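Putative transcriptional regulator (Bacillus cytotoxicus NVH 391-98, PDB 3K4H) probably regulates transcription as a LacI-family DNA-binding protein, and binds a glucose-containing sugar between the two lobes of its sensor domain. Local coordinates at residues 12-17 / 71-76; 56-61 / 81-86. All blocks are in the same frame, centred on the assembly; numbering follows the deposited sequence.

Interaction 1: 12-17 / 71-76; sequences GLVMPS and GGIILL. With GLC (alpha-D-glucopyranose), chain C.
The carbonyl O of Gly12 accepts the backbone N-H of Ile74 at 2.7 Å (Ile74 N to Gly12 O). It also receives a CA-H...O contact from Ile73. Strands 12-14 and 72-75 are parallel neighbours in the sheet of one lobe of a periplasmic-binding-protein-like fold. The rest of the ladder is Gly12 N to Gly72 O, Val14 N to Ile74 O, and Leu76 N to Val14 O. The strand axes come within 4.6 Å and their directions differ by 26°.

Val14, Ile73 and Leu75 lie on one face of the sheet. Val14 CG1 is anti to its backbone N (chi1 -179°), and both this methyl and CB meet Leu75 CD2. Its other methyl, CG2, touches Ile73 CG2 at 3.8 Å. Helix 54-66 packs on Val14 and Ile73 from this side.

Leu13 and Ile74 point to the other face and lie side by side, with Leu13 CD2 4.0 Å from Ile74 CD1. Helix 27-41 covers Ile74 and Leu76 there. Leu76 CD2 touches Leu13 CB and also the CE methyl of Met15, a selenomethionine whose chain starts away from 71-76 but bends so that CE comes back to Leu76.

Just past strand 72-75, the chain reaches the sugar pocket. The glucose is also held by Asn113, Ile98, Asp112 and Asn115. Here its O2 hydroxyl donates to the backbone O of Leu76, with GLC O2 2.8 Å from Leu76 O.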
loop_
_atom_site.group_PDB
_atom_site.type_symbol
_atom_site.label_atom_id
_atom_site.label_comp_id
_atom_site.label_asym_id
_atom_site.label_seq_id
_atom_site.Cartn_x
_atom_site.Cartn_y
_atom_site.Cartn_z
ATOM N N GLY A 12 14.627 -14.844 14.839
ATOM C CA GLY A 12 13.842 -16.033 14.688
ATOM C C GLY A 12 12.947 -15.949 13.486
ATOM O O GLY A 12 12.412 -14.883 13.144
ATOM N N LEU A 13 12.779 -17.095 12.842
ATOM C CA LEU A 13 11.927 -17.168 11.690
ATOM C C LEU A 13 10.816 -18.118 12.018
ATOM O O LEU A 13 11.066 -19.188 12.579
ATOM C CB LEU A 13 12.710 -17.662 10.486
ATOM C CG LEU A 13 14.031 -16.990 10.165
ATOM C CD1 LEU A 13 14.629 -17.656 8.943
ATOM C CD2 LEU A 13 13.897 -15.467 9.952
ATOM N N VAL A 14 9.593 -17.735 11.678
ATOM C CA VAL A 14 8.467 -18.612 11.881
ATOM C C VAL A 14 7.749 -18.853 10.569
ATOM O O VAL A 14 7.357 -17.916 9.864
ATOM C CB VAL A 14 7.507 -18.074 12.953
ATOM C CG1 VAL A 14 6.352 -19.016 13.165
ATOM C CG2 VAL A 14 8.237 -17.877 14.253
HETATM N N MSE A 15 7.606 -20.136 10.246
HETATM C CA MSE A 15 6.848 -20.570 9.102
HETATM C C MSE A 15 5.348 -20.772 9.369
HETATM O O MSE A 15 4.912 -20.803 10.516
HETATM C CB MSE A 15 7.465 -21.840 8.589
HETATM C CG MSE A 15 8.186 -21.624 7.307
HETATM SE SE MSE A 15 10.140 -21.473 7.410
HETATM C CE MSE A 15 10.208 -19.847 6.349
ATOM N N PRO A 16 4.543 -20.904 8.314
ATOM C CA PRO A 16 3.147 -21.286 8.513
ATOM C C PRO A 16 2.995 -22.767 8.812
ATOM O O PRO A 16 1.923 -23.186 9.219
ATOM C CB PRO A 16 2.486 -20.969 7.188
ATOM C CG PRO A 16 3.487 -20.300 6.377
ATOM C CD PRO A 16 4.808 -20.543 6.912
ATOM N N SER A 17 4.064 -23.537 8.647
ATOM C CA SER A 17 4.041 -24.983 8.841
ATOM C C SER A 17 5.473 -25.549 8.800
ATOM O O SER A 17 6.447 -24.790 8.699
ATOM C CB SER A 17 3.139 -25.659 7.790
ATOM O OG SER A 17 2.980 -27.037 8.067
ATOM N N GLY A 71 16.552 -12.170 19.875
ATOM C CA GLY A 71 16.302 -10.755 20.007
ATOM C C GLY A 71 15.029 -10.316 19.311
ATOM O O GLY A 71 14.399 -9.334 19.726
ATOM N N GLY A 72 14.630 -11.025 18.261
ATOM C CA GLY A 72 13.474 -10.597 17.480
ATOM C C GLY A 72 12.986 -11.732 16.618
ATOM O O GLY A 72 13.704 -12.722 16.450
ATOM N N ILE A 73 11.769 -11.610 16.072
ATOM C CA ILE A 73 11.179 -12.707 15.296
ATOM C C ILE A 73 10.545 -12.157 14.043
ATOM O O ILE A 73 9.850 -11.136 14.109
ATOM C CB ILE A 73 10.100 -13.431 16.108
ATOM C CG1 ILE A 73 10.725 -14.241 17.251
ATOM C CG2 ILE A 73 9.267 -14.308 15.228
ATOM C CD1 ILE A 73 9.720 -14.960 18.151
ATOM N N ILE A 74 10.786 -12.803 12.899
ATOM C CA ILE A 74 10.091 -12.448 11.662
ATOM C C ILE A 74 9.074 -13.509 11.415
ATOM O O ILE A 74 9.414 -14.669 11.397
ATOM C CB ILE A 74 11.030 -12.463 10.461
ATOM C CG1 ILE A 74 12.231 -11.579 10.698
ATOM C CG2 ILE A 74 10.332 -11.967 9.217
ATOM C CD1 ILE A 74 13.191 -11.520 9.533
ATOM N N LEU A 75 7.820 -13.139 11.229
ATOM C CA LEU A 75 6.811 -14.125 10.827
ATOM C C LEU A 75 6.735 -14.132 9.307
ATOM O O LEU A 75 6.469 -13.086 8.688
ATOM C CB LEU A 75 5.458 -13.763 11.424
ATOM C CG LEU A 75 5.175 -14.204 12.855
ATOM C CD1 LEU A 75 4.021 -13.453 13.417
ATOM C CD2 LEU A 75 4.818 -15.674 12.850
ATOM N N LEU A 76 6.995 -15.284 8.696
ATOM C CA LEU A 76 7.065 -15.360 7.228
ATOM C C LEU A 76 5.702 -15.508 6.583
ATOM O O LEU A 76 5.584 -15.832 5.398
ATOM C CB LEU A 76 7.970 -16.492 6.773
ATOM C CG LEU A 76 9.462 -16.221 6.835
ATOM C CD1 LEU A 76 9.639 -14.756 6.694
ATOM C CD2 LEU A 76 10.061 -16.666 8.156
HETATM C C1 GLC C . 4.217 -14.299 1.679
HETATM C C2 GLC C . 3.699 -14.040 3.078
HETATM C C3 GLC C . 2.411 -13.248 2.927
HETATM C C4 GLC C . 2.669 -11.933 2.169
HETATM C C5 GLC C . 3.373 -12.203 0.859
HETATM C C6 GLC C . 3.759 -10.884 0.234
HETATM O O2 GLC C . 3.442 -15.278 3.700
HETATM O O3 GLC C . 1.863 -13.107 4.218
HETATM O O4 GLC C . 1.483 -11.344 1.741
HETATM O O5 GLC C . 4.495 -13.059 1.041
HETATM O O6 GLC C . 2.929 -10.731 -0.886
#

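Interaction 2: 56-61 / 81-86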
loop_
_atom_site.group_PDB
_atom_site.type_symbol
_atom_site.label_atom_id
_atom_site.label_comp_id
_atom_site.label_asym_id
_atom_site.label_seq_id
_atom_site.Cartn_x
_atom_site.Cartn_y
_atom_site.Cartn_z
ATOM N N GLU A 56 3.131 -27.719 17.676
ATOM C CA GLU A 56 4.561 -27.755 17.724
ATOM C C GLU A 56 5.219 -26.458 17.347
ATOM O O GLU A 56 6.240 -26.142 17.844
ATOM C CB GLU A 56 5.077 -28.891 16.884
ATOM C CG GLU A 56 4.577 -30.189 17.343
ATOM C CD GLU A 56 5.060 -31.298 16.510
ATOM O OE1 GLU A 56 5.599 -31.029 15.467
ATOM O OE2 GLU A 56 4.890 -32.449 16.867
ATOM N N ILE A 57 4.667 -25.741 16.404
ATOM C CA ILE A 57 5.227 -24.463 16.005
ATOM C C ILE A 57 5.044 -23.421 17.111
ATOM O O ILE A 57 5.920 -22.573 17.336
ATOM C CB ILE A 57 4.605 -23.967 14.696
ATOM C CG1 ILE A 57 5.058 -24.839 13.542
ATOM C CG2 ILE A 57 5.044 -22.563 14.386
ATOM C CD1 ILE A 57 4.430 -24.480 12.231
ATOM N N PHE A 58 3.913 -23.488 17.812
ATOM C CA PHE A 58 3.681 -22.591 18.938
ATOM C C PHE A 58 4.772 -22.827 19.965
ATOM O O PHE A 58 5.546 -21.910 20.263
ATOM C CB PHE A 58 2.305 -22.813 19.554
ATOM C CG PHE A 58 1.926 -21.772 20.574
ATOM C CD1 PHE A 58 1.541 -20.494 20.177
ATOM C CD2 PHE A 58 1.975 -22.062 21.932
ATOM C CE1 PHE A 58 1.204 -19.528 21.120
ATOM C CE2 PHE A 58 1.647 -21.100 22.883
ATOM C CZ PHE A 58 1.264 -19.837 22.482
ATOM N N ASN A 59 4.867 -24.057 20.468
ATOM C CA ASN A 59 5.918 -24.398 21.406
ATOM C C ASN A 59 7.264 -23.859 20.913
ATOM O O ASN A 59 8.032 -23.255 21.694
ATOM C CB ASN A 59 5.958 -25.897 21.692
ATOM C CG ASN A 59 4.573 -26.475 22.016
ATOM O OD1 ASN A 59 3.572 -25.752 21.992
ATOM N ND2 ASN A 59 4.512 -27.782 22.321
ATOM N N GLY A 60 7.519 -24.015 19.615
ATOM C CA GLY A 60 8.755 -23.550 19.052
ATOM C C GLY A 60 9.027 -22.085 19.394
ATOM O O GLY A 60 10.124 -21.741 19.881
ATOM N N VAL A 61 8.030 -21.235 19.134
ATOM C CA VAL A 61 8.169 -19.795 19.305
ATOM C C VAL A 61 8.293 -19.443 20.777
ATOM O O VAL A 61 9.061 -18.559 21.172
ATOM C CB VAL A 61 6.976 -19.038 18.694
ATOM C CG1 VAL A 61 6.828 -17.652 19.316
ATOM C CG2 VAL A 61 7.099 -18.946 17.155
ATOM N N ASN A 81 -6.150 -14.828 13.346
ATOM C CA ASN A 81 -6.152 -15.468 14.687
ATOM C C ASN A 81 -4.889 -16.281 14.919
ATOM O O ASN A 81 -4.923 -17.417 15.424
ATOM C CB ASN A 81 -7.353 -16.416 14.891
ATOM C CG ASN A 81 -8.678 -15.695 14.965
ATOM O OD1 ASN A 81 -8.737 -14.472 15.159
ATOM N ND2 ASN A 81 -9.766 -16.459 14.810
ATOM N N ASP A 82 -3.766 -15.738 14.515
ATOM C CA ASP A 82 -2.558 -16.430 14.798
ATOM C C ASP A 82 -2.351 -16.297 16.318
ATOM O O ASP A 82 -2.210 -15.176 16.848
ATOM C CB ASP A 82 -1.420 -15.806 14.003
ATOM C CG ASP A 82 -0.255 -16.736 13.826
ATOM O OD1 ASP A 82 0.686 -16.307 13.136
ATOM O OD2 ASP A 82 -0.280 -17.886 14.326
ATOM N N ARG A 83 -2.394 -17.431 17.015
ATOM C CA ARG A 83 -1.973 -17.460 18.396
ATOM C C ARG A 83 -0.562 -16.871 18.489
ATOM O O ARG A 83 -0.271 -16.123 19.431
ATOM C CB ARG A 83 -1.920 -18.887 18.963
ATOM C CG ARG A 83 -3.169 -19.704 18.911
ATOM C CD ARG A 83 -2.786 -21.165 18.838
ATOM N NE ARG A 83 -2.181 -21.593 20.093
ATOM C CZ ARG A 83 -1.555 -22.749 20.319
ATOM N NH1 ARG A 83 -1.409 -23.664 19.373
ATOM N NH2 ARG A 83 -1.064 -22.986 21.521
ATOM N N ILE A 84 0.320 -17.216 17.539
ATOM C CA ILE A 84 1.718 -16.782 17.641
ATOM C C ILE A 84 1.784 -15.284 17.894
ATOM O O ILE A 84 2.494 -14.834 18.799
ATOM C CB ILE A 84 2.580 -17.126 16.401
ATOM C CG1 ILE A 84 2.469 -18.602 15.990
ATOM C CG2 ILE A 84 4.039 -16.794 16.660
ATOM C CD1 ILE A 84 3.215 -19.522 16.839
ATOM N N ILE A 85 1.027 -14.523 17.100
ATOM C CA ILE A 85 0.947 -13.074 17.259
ATOM C C ILE A 85 0.325 -12.670 18.591
ATOM O O ILE A 85 0.853 -11.761 19.232
ATOM C CB ILE A 85 0.167 -12.388 16.129
ATOM C CG1 ILE A 85 0.873 -12.590 14.798
ATOM C CG2 ILE A 85 0.026 -10.860 16.398
ATOM C CD1 ILE A 85 0.155 -11.889 13.638
ATOM N N GLN A 86 -0.777 -13.312 19.007
ATOM C CA GLN A 86 -1.372 -13.011 20.322
ATOM C C GLN A 86 -0.303 -13.162 21.384
ATOM O O GLN A 86 -0.216 -12.348 22.298
ATOM C CB GLN A 86 -2.597 -13.892 20.679
ATOM C CG GLN A 86 -4.004 -13.235 20.554
ATOM C CD GLN A 86 -4.159 -11.837 21.240
ATOM O OE1 GLN A 86 -4.336 -10.812 20.553
ATOM N NE2 GLN A 86 -4.108 -11.803 22.583
#
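Residues 56-61 form part of helix 54-66, and residues 83-86 form the first turn of helix 83-90. Their backbones come closest at Phe58 and Ile84, with the two CA atoms 6.3 Å apart. Both helices lie on the same face of the parallel sheet in this Rossmann-like lobe. Asp82 is the N-cap of the second helix, and its OD2 takes a weak bond from Ile84 N.

Phe58 and Arg83 form the outer part of the contact. With CG anti to the backbone N (chi1 -171°), the Phe58 ring is placed toward helix 83-90. The Arg83 guanidinium lies flat over one face of the ring, with planes 19° apart. Arg83 CZ is 3.9 Å from the centroid of the Phe58 ring, a cation-pi stack. NH2 sits over the CG-CD2 side, offset toward the rim.

Ile84 fills the inner part. Ile84 CD1 reaches Phe58 CA at 3.7 Å and approaches Phe58 CD1 obliquely. Ile84 CG2 lies 3.8 Å from Val61 CG2, and both side chains also touch strand 72-75.

Arg83 NH1 makes a salt bridge with Glu54 at the start of the first helix. The Glu54 carboxylate and the Phe58 face thus share one cation. Together they fix the guanidinium at the exposed margin, while Ile84 and Val61 fill the apolar inside.

The centres of the two interactions are about 10 Å apart, in the same lobe. Their segments alternate along the chain: 12-17, 56-61, 71-76, then 81-86. Helix 54-66, strand 72-75 and helix 83-90 follow one another, so interaction 2 pairs the helices before and after the second strand of interaction 1. This beta-alpha-beta order sets both helices side by side on the Val14 and Leu75 face of the sheet. Val14 CG2 meets Val61 CG2, and Leu75 CD1 meets Ile85 CG1 at 3.5 Å. Leu76, just past strand 72-75, brings interaction 1 to the sugar pocket. The stack of interaction 2 lies between the helices, on the side away from the sheet.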